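Long-range contacts in 4-oxalocrotonate tautomerase (Staphylococcus aureus, PDB 2X4K), which belongs to the tautomerase family of small beta-alpha-beta proteins in the MIF clan, and forms an assembly of six subunits: residues P4-K9 with I41-E46; K9-R14 with M48-Y53. All blocks are in the same frame, centred on the assembly; numbering follows the deposited sequence. Where two conformers were deposited one is given.

Interaction 1 (P4-K9 with I41-E46); sequences PIVNVK and IHVVIE. With ZN (zinc ion), chain E.
Glu46, Pro4 and Val8 bury the most surface in this parallel strand pair. Glu46 and Lys9 stand side by side at its C-terminal end and point the same way. Glu46 CG lies anti to its carbonyl carbon (chi1 -63°). Lys9 runs extended and bends only at chi4, which brings NZ to 3.0 Å from Glu46 OE1. The ammonium reaches this oxygen from above the carboxylate plane, and the two form a salt bridge. Glu46 also binds a zinc ion together with Glu46 of the third subunit, so its carboxylate probably feels two cations, the Lys9 ammonium and the zinc.

At the other end, the carbonyl of Pro4 is gripped twice by one residue. His42 N donates to Pro4 O in the carbonyl plane at 2.9 Å. His42 ND1 donates to the same Pro4 O at 3.1 Å, from above the carbonyl plane but within the plane of its own ring. This second bond and the metal bond, His42 NE2 to ZN at 2.0 Å, together probably hold the ring's rotation. A water, Asp62 of the second subunit and His42 of the fourth also bind this zinc.

Between the ends, Val8 N donates to Val44 O and Val8 O accepts from Glu46 N, both at 2.8 Å. Val8 CG2 lies 4.4 Å from Val43 CG1, and Val6 CB packs on Val43 CG2 at 4.1 Å.

On this face Val43 and Ile45 meet helix 16-34, which links the strands as a beta-alpha-beta unit. The second subunit extends the sheet antiparallel beside 5-9, and the third does so beside 42-44.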
# COMPACT_ATOMS: atom_id res chain seq x y z
N PRO A 4 9.65 -11.34 -0.48
CA PRO A 4 8.74 -10.59 -1.32
C PRO A 4 7.30 -10.54 -0.78
O PRO A 4 6.77 -11.55 -0.29
CB PRO A 4 8.80 -11.34 -2.66
CG PRO A 4 10.12 -12.04 -2.64
CD PRO A 4 10.27 -12.46 -1.21
N ILE A 5 6.71 -9.36 -0.85
CA ILE A 5 5.32 -9.15 -0.48
C ILE A 5 4.62 -8.56 -1.68
O ILE A 5 4.96 -7.46 -2.12
CB ILE A 5 5.21 -8.21 0.71
CG1 ILE A 5 5.93 -8.83 1.90
CG2 ILE A 5 3.76 -7.92 1.04
CD1 ILE A 5 5.88 -8.00 3.13
N VAL A 6 3.66 -9.30 -2.20
CA VAL A 6 2.95 -8.92 -3.40
C VAL A 6 1.53 -8.55 -3.02
O VAL A 6 0.87 -9.27 -2.27
CB VAL A 6 2.91 -10.09 -4.38
CG1 VAL A 6 2.26 -9.67 -5.69
CG2 VAL A 6 4.31 -10.62 -4.64
N ASN A 7 1.08 -7.41 -3.54
CA ASN A 7 -0.29 -6.97 -3.37
C ASN A 7 -0.91 -6.87 -4.76
O ASN A 7 -0.34 -6.23 -5.65
CB ASN A 7 -0.31 -5.62 -2.68
CG ASN A 7 -1.68 -5.23 -2.20
OD1 ASN A 7 -2.40 -4.49 -2.87
ND2 ASN A 7 -2.06 -5.75 -1.03
N VAL A 8 -2.05 -7.52 -4.96
CA VAL A 8 -2.73 -7.47 -6.24
C VAL A 8 -4.10 -6.83 -6.03
O VAL A 8 -4.95 -7.39 -5.36
CB VAL A 8 -2.95 -8.87 -6.85
CG1 VAL A 8 -3.61 -8.73 -8.22
CG2 VAL A 8 -1.65 -9.64 -6.94
N LYS A 9 -4.30 -5.65 -6.62
CA LYS A 9 -5.61 -5.00 -6.63
C LYS A 9 -6.26 -5.32 -7.96
O LYS A 9 -5.66 -5.11 -9.00
CB LYS A 9 -5.46 -3.49 -6.50
CG LYS A 9 -4.94 -3.01 -5.15
CD LYS A 9 -4.59 -1.52 -5.22
CE LYS A 9 -3.95 -1.00 -3.95
NZ LYS A 9 -4.95 -0.80 -2.86
N ILE A 41 7.72 -15.84 -0.02
CA ILE A 41 6.92 -15.06 -0.97
C ILE A 41 5.47 -15.04 -0.51
O ILE A 41 4.85 -16.09 -0.36
CB ILE A 41 7.00 -15.63 -2.40
CG1 ILE A 41 8.45 -15.63 -2.89
CG2 ILE A 41 6.12 -14.80 -3.35
CD1 ILE A 41 8.66 -16.40 -4.20
N HIS A 42 4.95 -13.84 -0.31
CA HIS A 42 3.62 -13.61 0.24
C HIS A 42 2.77 -12.88 -0.77
O HIS A 42 3.26 -11.95 -1.42
CB HIS A 42 3.74 -12.77 1.50
CG HIS A 42 4.73 -13.31 2.48
ND1 HIS A 42 6.08 -13.15 2.33
CD2 HIS A 42 4.56 -14.03 3.61
CE1 HIS A 42 6.71 -13.73 3.33
NE2 HIS A 42 5.81 -14.28 4.12
N VAL A 43 1.50 -13.27 -0.90
CA VAL A 43 0.59 -12.62 -1.83
C VAL A 43 -0.70 -12.26 -1.12
O VAL A 43 -1.28 -13.08 -0.42
CB VAL A 43 0.28 -13.52 -3.05
CG1 VAL A 43 -0.67 -12.81 -4.01
CG2 VAL A 43 1.57 -13.92 -3.74
N VAL A 44 -1.14 -11.02 -1.32
CA VAL A 44 -2.42 -10.54 -0.85
C VAL A 44 -3.21 -10.02 -2.04
O VAL A 44 -2.67 -9.29 -2.86
CB VAL A 44 -2.25 -9.41 0.18
CG1 VAL A 44 -3.60 -8.80 0.56
CG2 VAL A 44 -1.50 -9.92 1.41
N ILE A 45 -4.48 -10.41 -2.10
CA ILE A 45 -5.39 -9.95 -3.14
C ILE A 45 -6.41 -9.01 -2.51
O ILE A 45 -7.03 -9.33 -1.50
CB ILE A 45 -6.12 -11.13 -3.81
CG1 ILE A 45 -5.12 -12.17 -4.33
CG2 ILE A 45 -6.97 -10.63 -4.97
CD1 ILE A 45 -5.77 -13.49 -4.66
N GLU A 46 -6.57 -7.84 -3.12
CA GLU A 46 -7.57 -6.87 -2.72
C GLU A 46 -8.51 -6.67 -3.88
O GLU A 46 -8.10 -6.15 -4.92
CB GLU A 46 -6.94 -5.53 -2.36
CG GLU A 46 -6.00 -5.58 -1.19
CD GLU A 46 -5.59 -4.20 -0.75
OE1 GLU A 46 -4.98 -3.48 -1.57
OE2 GLU A 46 -5.91 -3.82 0.39
ZN ZN E . 6.15 -15.03 5.97
O HOH W 1 4.25 -16.35 6.56

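Interaction 2 (K9-R14 with M48-Y53); sequences KLLEGR and MKPNHY
The ends of two parallel strands part here, with Leu11 and Met48 as the bridge pair, their CA atoms 4.9 Å apart. Met48 bonds through both backbone groups. Its N donates to Leu10 O at 2.8 Å, in the carbonyl plane. Met48 O accepts from Glu12 N at 2.9 Å, with the donor above the carbonyl plane. Past this point 9-14 turns toward helix 16-34, and 48-53 toward the short strand 53-55. The contact lies at the C-terminal ends of the parallel strands in the beta-alpha-beta unit of the tautomerase fold.

Met48 buries the most surface. Its chain bends at chi3 (-79°), which lays CE over one face of the Tyr53 ring, offset toward the rim. Met48 CE also touches the backbone of Leu10, 3.7 Å from Leu10 N. Leu11 comes to the edge of the same ring, at about a right angle to Tyr53. Its CG is anti to the backbone N (chi1 178°), and of its branches Leu11 CD1 comes nearest, 3.3 Å from Tyr53 OH. The same methyl meets Pro50 CD at 3.8 Å. The Glu12 carboxylate rests on the aliphatic part of Lys49, with Glu12 OE1 3.5 Å from Lys49 CG, short of its ammonium.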
# COMPACT_ATOMS: atom_id res chain seq x y z
N LYS A 9 -4.30 -5.65 -6.62
CA LYS A 9 -5.61 -5.00 -6.63
C LYS A 9 -6.26 -5.32 -7.96
O LYS A 9 -5.66 -5.11 -9.00
CB LYS A 9 -5.46 -3.49 -6.50
CG LYS A 9 -4.94 -3.01 -5.15
CD LYS A 9 -4.59 -1.52 -5.22
CE LYS A 9 -3.95 -1.00 -3.95
NZ LYS A 9 -4.95 -0.80 -2.86
N LEU A 10 -7.49 -5.81 -7.93
CA LEU A 10 -8.19 -6.08 -9.18
C LEU A 10 -9.69 -6.06 -8.97
O LEU A 10 -10.18 -6.06 -7.85
CB LEU A 10 -7.72 -7.40 -9.82
CG LEU A 10 -8.31 -8.72 -9.34
CD1 LEU A 10 -7.77 -9.86 -10.18
CD2 LEU A 10 -8.00 -8.93 -7.86
N LEU A 11 -10.42 -6.03 -10.07
CA LEU A 11 -11.87 -5.98 -10.05
C LEU A 11 -12.46 -7.15 -9.28
O LEU A 11 -12.04 -8.29 -9.47
CB LEU A 11 -12.39 -6.01 -11.49
CG LEU A 11 -13.89 -6.02 -11.70
CD1 LEU A 11 -14.53 -4.76 -11.14
CD2 LEU A 11 -14.20 -6.16 -13.18
N GLU A 12 -13.45 -6.86 -8.45
CA GLU A 12 -14.13 -7.90 -7.68
C GLU A 12 -14.86 -8.90 -8.57
O GLU A 12 -15.11 -8.65 -9.75
CB GLU A 12 -15.13 -7.26 -6.73
CG GLU A 12 -16.28 -6.60 -7.45
CD GLU A 12 -17.26 -5.93 -6.52
OE1 GLU A 12 -17.15 -6.12 -5.29
OE2 GLU A 12 -18.13 -5.20 -7.03
N GLY A 13 -15.21 -10.03 -7.96
CA GLY A 13 -16.02 -11.04 -8.62
C GLY A 13 -15.21 -12.18 -9.20
O GLY A 13 -15.74 -12.99 -9.97
N ARG A 14 -13.94 -12.28 -8.84
CA ARG A 14 -13.11 -13.38 -9.32
C ARG A 14 -13.58 -14.68 -8.67
O ARG A 14 -14.04 -14.67 -7.54
CB ARG A 14 -11.63 -13.11 -9.02
CG ARG A 14 -10.90 -12.18 -10.02
CD ARG A 14 -11.76 -11.03 -10.56
NE ARG A 14 -12.67 -11.45 -11.62
CZ ARG A 14 -13.52 -10.63 -12.25
NH1 ARG A 14 -14.31 -11.11 -13.20
NH2 ARG A 14 -13.59 -9.34 -11.93
N MET A 48 -11.65 -4.88 -5.80
CA MET A 48 -12.18 -3.53 -5.87
C MET A 48 -13.50 -3.50 -6.60
O MET A 48 -13.66 -4.13 -7.64
CB MET A 48 -11.22 -2.61 -6.64
CG MET A 48 -9.77 -2.64 -6.23
SD MET A 48 -8.82 -1.47 -7.20
CE MET A 48 -8.57 -2.33 -8.75
N LYS A 49 -14.44 -2.71 -6.08
CA LYS A 49 -15.67 -2.43 -6.81
C LYS A 49 -15.35 -1.46 -7.96
O LYS A 49 -14.49 -0.59 -7.81
CB LYS A 49 -16.71 -1.80 -5.89
CG LYS A 49 -17.10 -2.67 -4.71
CD LYS A 49 -18.12 -1.99 -3.82
CE LYS A 49 -18.54 -2.91 -2.68
NZ LYS A 49 -19.53 -2.26 -1.78
N PRO A 50 -16.06 -1.59 -9.09
CA PRO A 50 -15.78 -0.74 -10.25
C PRO A 50 -16.06 0.75 -10.03
O PRO A 50 -15.52 1.57 -10.76
CB PRO A 50 -16.71 -1.32 -11.33
CG PRO A 50 -17.77 -2.02 -10.59
CD PRO A 50 -17.11 -2.58 -9.38
N ASN A 51 -16.87 1.08 -9.04
CA ASN A 51 -17.10 2.47 -8.68
C ASN A 51 -16.03 3.03 -7.72
O ASN A 51 -16.15 4.17 -7.26
CB ASN A 51 -18.52 2.66 -8.11
CG ASN A 51 -18.68 2.04 -6.75
OD1 ASN A 51 -18.03 1.05 -6.44
ND2 ASN A 51 -19.54 2.63 -5.93
N HIS A 52 -14.98 2.24 -7.44
CA HIS A 52 -13.90 2.66 -6.56
C HIS A 52 -12.55 2.79 -7.24
O HIS A 52 -11.54 2.97 -6.58
CB HIS A 52 -13.76 1.69 -5.39
CG HIS A 52 -14.79 1.91 -4.34
ND1 HIS A 52 -16.13 1.68 -4.56
CD2 HIS A 52 -14.68 2.36 -3.07
CE1 HIS A 52 -16.80 1.96 -3.46
NE2 HIS A 52 -15.94 2.37 -2.54
N TYR A 53 -12.51 2.70 -8.57
CA TYR A 53 -11.25 2.91 -9.26
C TYR A 53 -11.44 3.36 -10.69
O TYR A 53 -12.50 3.18 -11.28
CB TYR A 53 -10.37 1.65 -9.22
CG TYR A 53 -10.85 0.51 -10.06
CD1 TYR A 53 -10.44 0.35 -11.38
CD2 TYR A 53 -11.70 -0.46 -9.52
CE1 TYR A 53 -10.87 -0.72 -12.14
CE2 TYR A 53 -12.13 -1.53 -10.27
CZ TYR A 53 -11.73 -1.66 -11.58
OH TYR A 53 -12.16 -2.73 -12.32

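Interaction 2 takes over where strands 5-11 and 42-48 end and the chain runs into loops; its centre lies about 16 Å from that of interaction 1. Lys9 belongs to both. The join is direct: Glu46 O lies 3.1 Å from Leu10 N, a probable hydrogen bond that carries the ladder from one contact into the other. Ile45 CG2 packs on Leu10 CD2 at 3.5 Å. In interaction 1, His42 and Glu46, near opposite ends, bind different zinc ions. The Lys9 side chain is about 3 Å from a phosphate ion, probably from the crystallisation liquor, and about 4 Å from a zinc ion, by nearest atoms. Both contacts touch the second subunit, which continues the sheet at Lys9.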